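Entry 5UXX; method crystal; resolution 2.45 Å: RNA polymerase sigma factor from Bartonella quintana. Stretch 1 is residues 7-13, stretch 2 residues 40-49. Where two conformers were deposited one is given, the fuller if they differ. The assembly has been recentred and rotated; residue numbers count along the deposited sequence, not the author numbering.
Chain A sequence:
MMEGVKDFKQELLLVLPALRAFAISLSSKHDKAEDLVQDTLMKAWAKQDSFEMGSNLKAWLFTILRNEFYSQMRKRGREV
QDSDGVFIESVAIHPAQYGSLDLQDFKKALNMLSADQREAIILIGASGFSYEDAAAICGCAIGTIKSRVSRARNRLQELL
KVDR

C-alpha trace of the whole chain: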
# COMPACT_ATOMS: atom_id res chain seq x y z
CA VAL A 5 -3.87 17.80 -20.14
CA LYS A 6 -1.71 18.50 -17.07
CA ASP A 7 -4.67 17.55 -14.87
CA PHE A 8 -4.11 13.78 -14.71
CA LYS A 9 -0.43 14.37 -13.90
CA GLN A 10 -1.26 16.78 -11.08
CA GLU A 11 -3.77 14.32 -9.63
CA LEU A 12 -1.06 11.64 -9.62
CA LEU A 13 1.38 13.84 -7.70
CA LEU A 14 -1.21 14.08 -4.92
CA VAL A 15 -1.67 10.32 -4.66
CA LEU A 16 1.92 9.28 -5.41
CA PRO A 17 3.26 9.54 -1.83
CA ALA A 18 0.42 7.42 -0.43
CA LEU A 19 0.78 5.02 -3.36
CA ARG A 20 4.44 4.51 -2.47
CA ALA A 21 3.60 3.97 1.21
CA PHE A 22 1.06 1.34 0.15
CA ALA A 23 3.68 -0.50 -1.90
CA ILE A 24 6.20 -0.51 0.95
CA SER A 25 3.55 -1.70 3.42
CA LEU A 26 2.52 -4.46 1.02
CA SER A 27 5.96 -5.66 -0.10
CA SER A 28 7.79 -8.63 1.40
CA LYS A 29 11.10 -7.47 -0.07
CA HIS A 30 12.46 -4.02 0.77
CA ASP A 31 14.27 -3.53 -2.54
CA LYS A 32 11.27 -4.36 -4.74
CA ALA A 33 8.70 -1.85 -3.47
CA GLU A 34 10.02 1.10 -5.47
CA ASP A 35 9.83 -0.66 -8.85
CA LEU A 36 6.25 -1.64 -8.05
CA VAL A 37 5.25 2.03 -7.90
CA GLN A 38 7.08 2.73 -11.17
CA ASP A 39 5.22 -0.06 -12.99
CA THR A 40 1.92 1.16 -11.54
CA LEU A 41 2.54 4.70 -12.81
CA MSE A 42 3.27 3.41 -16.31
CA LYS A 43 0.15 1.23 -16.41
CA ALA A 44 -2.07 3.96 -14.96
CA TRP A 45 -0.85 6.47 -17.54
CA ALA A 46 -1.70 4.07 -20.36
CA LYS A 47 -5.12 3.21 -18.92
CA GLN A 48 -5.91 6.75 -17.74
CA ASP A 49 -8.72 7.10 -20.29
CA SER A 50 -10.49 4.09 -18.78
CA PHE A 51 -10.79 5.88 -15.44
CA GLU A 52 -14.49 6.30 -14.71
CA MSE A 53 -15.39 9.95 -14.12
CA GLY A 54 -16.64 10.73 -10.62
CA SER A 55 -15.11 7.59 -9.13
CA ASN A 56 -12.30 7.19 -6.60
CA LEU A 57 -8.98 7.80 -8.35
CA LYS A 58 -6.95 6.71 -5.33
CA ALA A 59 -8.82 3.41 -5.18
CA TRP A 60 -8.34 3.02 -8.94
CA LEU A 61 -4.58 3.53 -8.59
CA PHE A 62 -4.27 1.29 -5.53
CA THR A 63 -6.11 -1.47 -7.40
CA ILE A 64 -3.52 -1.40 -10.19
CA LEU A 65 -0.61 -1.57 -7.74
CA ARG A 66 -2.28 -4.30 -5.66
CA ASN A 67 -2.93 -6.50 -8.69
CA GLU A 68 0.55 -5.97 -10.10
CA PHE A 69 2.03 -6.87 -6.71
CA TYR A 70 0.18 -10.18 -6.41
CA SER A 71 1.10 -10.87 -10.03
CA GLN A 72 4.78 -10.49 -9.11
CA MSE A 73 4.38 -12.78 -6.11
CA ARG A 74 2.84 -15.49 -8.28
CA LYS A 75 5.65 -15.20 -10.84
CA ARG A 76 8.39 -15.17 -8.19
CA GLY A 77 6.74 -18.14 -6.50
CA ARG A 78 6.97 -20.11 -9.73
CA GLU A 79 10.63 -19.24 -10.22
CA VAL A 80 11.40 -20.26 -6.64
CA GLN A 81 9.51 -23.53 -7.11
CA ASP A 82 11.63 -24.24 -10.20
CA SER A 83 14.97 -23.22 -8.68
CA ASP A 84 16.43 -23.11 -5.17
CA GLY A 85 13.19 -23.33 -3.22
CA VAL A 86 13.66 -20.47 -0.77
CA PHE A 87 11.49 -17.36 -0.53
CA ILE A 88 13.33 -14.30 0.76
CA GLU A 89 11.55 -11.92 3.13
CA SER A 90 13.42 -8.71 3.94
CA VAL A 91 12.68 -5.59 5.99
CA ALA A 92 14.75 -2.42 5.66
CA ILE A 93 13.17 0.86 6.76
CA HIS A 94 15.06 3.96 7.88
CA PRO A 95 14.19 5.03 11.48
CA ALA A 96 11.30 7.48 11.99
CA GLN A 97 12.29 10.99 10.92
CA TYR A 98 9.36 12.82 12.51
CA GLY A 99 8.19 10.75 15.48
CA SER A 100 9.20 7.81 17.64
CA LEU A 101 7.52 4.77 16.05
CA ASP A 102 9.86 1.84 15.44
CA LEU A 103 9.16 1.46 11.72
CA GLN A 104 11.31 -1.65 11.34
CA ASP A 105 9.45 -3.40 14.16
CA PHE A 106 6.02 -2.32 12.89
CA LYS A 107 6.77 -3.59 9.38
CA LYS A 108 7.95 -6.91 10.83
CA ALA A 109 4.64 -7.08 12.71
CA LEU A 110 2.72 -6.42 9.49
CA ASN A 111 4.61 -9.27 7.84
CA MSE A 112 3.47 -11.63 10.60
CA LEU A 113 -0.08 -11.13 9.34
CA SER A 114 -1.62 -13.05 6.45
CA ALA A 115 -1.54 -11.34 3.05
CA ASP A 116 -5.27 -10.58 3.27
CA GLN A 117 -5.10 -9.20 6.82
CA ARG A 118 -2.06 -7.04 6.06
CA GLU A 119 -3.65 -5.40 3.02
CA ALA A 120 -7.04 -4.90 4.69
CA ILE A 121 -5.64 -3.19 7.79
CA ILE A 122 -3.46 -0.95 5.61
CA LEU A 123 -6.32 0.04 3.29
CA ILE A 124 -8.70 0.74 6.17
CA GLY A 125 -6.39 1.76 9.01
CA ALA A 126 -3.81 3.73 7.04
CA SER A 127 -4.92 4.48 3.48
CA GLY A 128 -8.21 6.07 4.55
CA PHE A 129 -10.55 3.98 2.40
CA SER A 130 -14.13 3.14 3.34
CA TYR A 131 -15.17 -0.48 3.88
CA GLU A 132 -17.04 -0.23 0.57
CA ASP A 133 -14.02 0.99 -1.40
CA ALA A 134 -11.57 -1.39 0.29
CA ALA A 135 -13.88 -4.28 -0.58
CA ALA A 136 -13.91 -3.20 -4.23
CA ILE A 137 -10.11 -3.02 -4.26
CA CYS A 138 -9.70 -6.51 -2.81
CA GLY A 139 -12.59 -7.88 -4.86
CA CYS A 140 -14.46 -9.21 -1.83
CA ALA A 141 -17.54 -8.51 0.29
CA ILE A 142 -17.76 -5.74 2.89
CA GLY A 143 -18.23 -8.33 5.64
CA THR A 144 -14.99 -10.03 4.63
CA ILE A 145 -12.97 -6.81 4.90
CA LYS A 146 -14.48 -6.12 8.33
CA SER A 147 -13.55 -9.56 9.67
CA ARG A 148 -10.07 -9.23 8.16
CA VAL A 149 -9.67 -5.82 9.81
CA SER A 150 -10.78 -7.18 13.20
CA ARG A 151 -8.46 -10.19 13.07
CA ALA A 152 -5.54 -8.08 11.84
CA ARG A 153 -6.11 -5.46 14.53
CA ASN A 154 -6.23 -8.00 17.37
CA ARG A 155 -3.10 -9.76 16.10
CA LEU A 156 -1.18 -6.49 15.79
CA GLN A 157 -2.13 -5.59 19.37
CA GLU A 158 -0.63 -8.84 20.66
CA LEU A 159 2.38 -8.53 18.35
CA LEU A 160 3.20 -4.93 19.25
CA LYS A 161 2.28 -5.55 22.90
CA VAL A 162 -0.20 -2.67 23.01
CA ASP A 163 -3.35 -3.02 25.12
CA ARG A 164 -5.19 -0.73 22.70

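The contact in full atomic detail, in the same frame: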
# COMPACT_ATOMS: atom_id res chain seq x y z
N ASP A 7 -3.79 17.94 -15.97
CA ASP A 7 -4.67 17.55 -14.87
C ASP A 7 -4.43 16.15 -14.31
O ASP A 7 -4.34 15.98 -13.09
CB ASP A 7 -6.13 17.66 -15.31
CG ASP A 7 -6.60 19.10 -15.41
OD1 ASP A 7 -5.76 20.02 -15.24
OD2 ASP A 7 -7.80 19.31 -15.65
N PHE A 8 -4.34 15.15 -15.17
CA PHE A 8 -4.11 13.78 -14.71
C PHE A 8 -2.77 13.67 -13.98
O PHE A 8 -2.66 13.00 -12.96
CB PHE A 8 -4.16 12.79 -15.87
CG PHE A 8 -3.99 11.36 -15.44
CD1 PHE A 8 -5.00 10.70 -14.76
CD2 PHE A 8 -2.81 10.67 -15.70
CE1 PHE A 8 -4.85 9.39 -14.35
CE2 PHE A 8 -2.65 9.36 -15.30
CZ PHE A 8 -3.67 8.71 -14.63
N LYS A 9 -1.76 14.35 -14.52
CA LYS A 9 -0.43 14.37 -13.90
C LYS A 9 -0.46 14.98 -12.50
O LYS A 9 0.15 14.45 -11.57
CB LYS A 9 0.54 15.16 -14.78
CG LYS A 9 1.91 15.36 -14.16
CD LYS A 9 2.65 16.50 -14.83
CE LYS A 9 3.93 16.84 -14.08
NZ LYS A 9 4.76 17.82 -14.84
N GLN A 10 -1.18 16.09 -12.35
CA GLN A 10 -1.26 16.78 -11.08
C GLN A 10 -2.03 15.97 -10.04
O GLN A 10 -1.73 16.03 -8.85
CB GLN A 10 -1.90 18.16 -11.26
CG GLN A 10 -1.05 19.12 -12.07
CD GLN A 10 -1.64 20.51 -12.16
OE1 GLN A 10 -2.74 20.69 -12.69
NE2 GLN A 10 -0.93 21.50 -11.64
N GLU A 11 -3.02 15.21 -10.51
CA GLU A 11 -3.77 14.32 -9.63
C GLU A 11 -2.88 13.19 -9.12
O GLU A 11 -3.00 12.77 -7.97
CB GLU A 11 -4.99 13.74 -10.36
CG GLU A 11 -6.08 14.76 -10.68
CD GLU A 11 -6.97 15.08 -9.49
OE1 GLU A 11 -8.13 15.49 -9.71
OE2 GLU A 11 -6.52 14.92 -8.33
N LEU A 12 -2.00 12.69 -9.98
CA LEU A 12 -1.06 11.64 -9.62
C LEU A 12 -0.09 12.08 -8.52
O LEU A 12 0.16 11.34 -7.58
CB LEU A 12 -0.27 11.17 -10.84
CG LEU A 12 -1.00 10.24 -11.80
CD1 LEU A 12 -0.13 9.93 -13.01
CD2 LEU A 12 -1.39 8.96 -11.08
N LEU A 13 0.44 13.29 -8.66
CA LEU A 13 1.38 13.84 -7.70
C LEU A 13 0.79 13.90 -6.29
O LEU A 13 1.51 13.79 -5.30
CB LEU A 13 1.84 15.23 -8.14
CG LEU A 13 2.77 15.26 -9.35
CD1 LEU A 13 2.90 16.67 -9.90
CD2 LEU A 13 4.14 14.70 -8.98
N THR A 40 3.29 0.72 -11.74
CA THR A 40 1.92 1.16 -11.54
C THR A 40 1.67 2.48 -12.27
O THR A 40 0.63 2.66 -12.91
CB THR A 40 1.58 1.33 -10.05
OG1 THR A 40 1.72 0.07 -9.39
CG2 THR A 40 0.16 1.83 -9.87
N LEU A 41 2.62 3.40 -12.16
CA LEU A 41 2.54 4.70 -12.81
C LEU A 41 2.46 4.55 -14.33
O LEU A 41 1.69 5.25 -14.99
CB LEU A 41 3.74 5.56 -12.43
CG LEU A 41 3.66 7.04 -12.79
CD1 LEU A 41 2.61 7.73 -11.94
CD2 LEU A 41 5.02 7.71 -12.62
N MSE A 42 3.25 3.63 -14.87
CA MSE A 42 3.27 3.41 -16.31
C MSE A 42 1.97 2.80 -16.81
O MSE A 42 1.47 3.18 -17.88
CB MSE A 42 4.45 2.52 -16.70
CG MSE A 42 5.76 3.28 -16.88
SE MSE A 42 7.25 2.13 -17.38
CE MSE A 42 7.44 1.14 -15.71
N LYS A 43 1.41 1.88 -16.04
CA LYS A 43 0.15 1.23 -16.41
C LYS A 43 -1.02 2.20 -16.27
O LYS A 43 -1.93 2.21 -17.10
CB LYS A 43 -0.09 -0.02 -15.57
CG LYS A 43 0.91 -1.13 -15.81
CD LYS A 43 0.61 -2.35 -14.95
CE LYS A 43 1.71 -3.39 -15.06
NZ LYS A 43 1.86 -3.90 -16.45
N ALA A 44 -1.00 3.00 -15.21
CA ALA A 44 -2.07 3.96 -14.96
C ALA A 44 -2.11 5.04 -16.03
O ALA A 44 -3.18 5.49 -16.42
CB ALA A 44 -1.90 4.58 -13.58
N TRP A 45 -0.94 5.46 -16.49
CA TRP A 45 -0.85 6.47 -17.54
C TRP A 45 -1.44 5.95 -18.85
O TRP A 45 -2.09 6.69 -19.58
CB TRP A 45 0.59 6.92 -17.75
CG TRP A 45 0.71 8.15 -18.58
CD1 TRP A 45 0.80 8.22 -19.94
CD2 TRP A 45 0.72 9.51 -18.11
NE1 TRP A 45 0.88 9.53 -20.35
CE2 TRP A 45 0.83 10.34 -19.24
CE3 TRP A 45 0.66 10.10 -16.85
CZ2 TRP A 45 0.88 11.73 -19.15
CZ3 TRP A 45 0.71 11.48 -16.75
CH2 TRP A 45 0.82 12.28 -17.90
N ALA A 46 -1.19 4.68 -19.14
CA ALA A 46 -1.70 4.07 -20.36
C ALA A 46 -3.21 3.84 -20.28
O ALA A 46 -3.91 3.97 -21.29
CB ALA A 46 -0.98 2.76 -20.63
N LYS A 47 -3.71 3.51 -19.09
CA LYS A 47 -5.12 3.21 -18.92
C LYS A 47 -5.92 4.39 -18.37
O LYS A 47 -7.07 4.23 -17.97
CB LYS A 47 -5.30 2.01 -17.98
CG LYS A 47 -4.55 0.76 -18.39
CD LYS A 47 -4.45 -0.22 -17.23
CE LYS A 47 -5.78 -0.92 -16.97
NZ LYS A 47 -5.82 -1.54 -15.62
N GLN A 48 -5.30 5.57 -18.35
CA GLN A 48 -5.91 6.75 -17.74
C GLN A 48 -7.27 7.10 -18.34
O GLN A 48 -8.12 7.67 -17.66
CB GLN A 48 -4.96 7.95 -17.85
CG GLN A 48 -4.72 8.49 -19.24
CD GLN A 48 -3.81 9.70 -19.22
OE1 GLN A 48 -4.25 10.82 -18.94
NE2 GLN A 48 -2.54 9.49 -19.51
N ASP A 49 -7.47 6.77 -19.61
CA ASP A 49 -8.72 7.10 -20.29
C ASP A 49 -9.84 6.13 -19.93
O ASP A 49 -10.99 6.34 -20.30
CB ASP A 49 -8.51 7.12 -21.81
CG ASP A 49 -7.59 8.24 -22.26
OD1 ASP A 49 -7.97 9.42 -22.12
OD2 ASP A 49 -6.49 7.93 -22.75

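The two stretches are helical over most of their length and run in roughly opposite directions: the axes of helix 7-13 and helix 40-46 make an angle of 148° between their N-to-C directions and approach to 11.8 Å. That spacing is too wide for backbones to touch, so the contact is made by side chains reaching into the gap, with the carbonyl of Ala 44 as a backbone contributor. The register follows from the antiparallel sense, since Phe 8 has its CA 7.9 Å from the CA of Gln 48, whereas Leu 12, one helical turn further on, has its CA 8.4 Å from the CA of Leu 41. No hydrogen bond crosses between the stretches, and the 307 Å² of buried surface, both sides summed, is held by packing.

Asp 7, at the start of stretch 1, takes no part: its side chain is out of reach of the other stretch.

Phe 8 is the centre of the contact, with 88 Å² covered by stretch 2, the largest share of any residue. Its CA-to-CB bond points toward stretch 2, and the t rotamer (chi1 -178°) carries the ring to three neighbours. Over one face lies Gln 48, whose CB sits 3.7 Å from the ring centroid and only 16° off the ring normal, which is the geometry of a CH-pi contact; the closest atoms, Phe 8 CZ and Gln 48 CB, are 3.6 Å apart. Gln 48 can offer its aliphatic portion here while its amide is engaged elsewhere along its own stretch: Gln 48 NE2 donates to Trp 45 O at 2.8 Å with an N-H...acceptor angle of 157°. The second neighbour is Trp 45. The edge of Phe 8 is directed toward the face of the indole in an offset edge-to-face pair, with 5.5 Å between the Phe 8 centroid and that of the six-membered ring, planes at 65°, and Phe 8 CD2 3.7 Å from Trp 45 CE3. The third is Ala 44, whose O lies 3.7 Å from Phe 8 CZ, oblique to the ring.

Lys 9 contributes less. Its CB comes within 4.2 Å of Trp 45 CZ3, near the plane of the indole and at its edge, but the extended chain, with all four chi angles t, leads away, and its NZ is hydrogen-bonded elsewhere in the structure.

The side chains of Gln 10 and Glu 11 are out of reach. The helix returns to the contact at Leu 12, which is buried and whose CA-to-CB bond points toward stretch 2. Its CD1 serves two partners, lying 3.7 Å from Leu 41 CD1 and 3.9 Å from Trp 45 CE3, the latter approach being at the indole edge. Leu 41 and Trp 45 both leave their backbone sideways, yet their t chi1 angles (each -167°) accompany side chains whose ends come nearer.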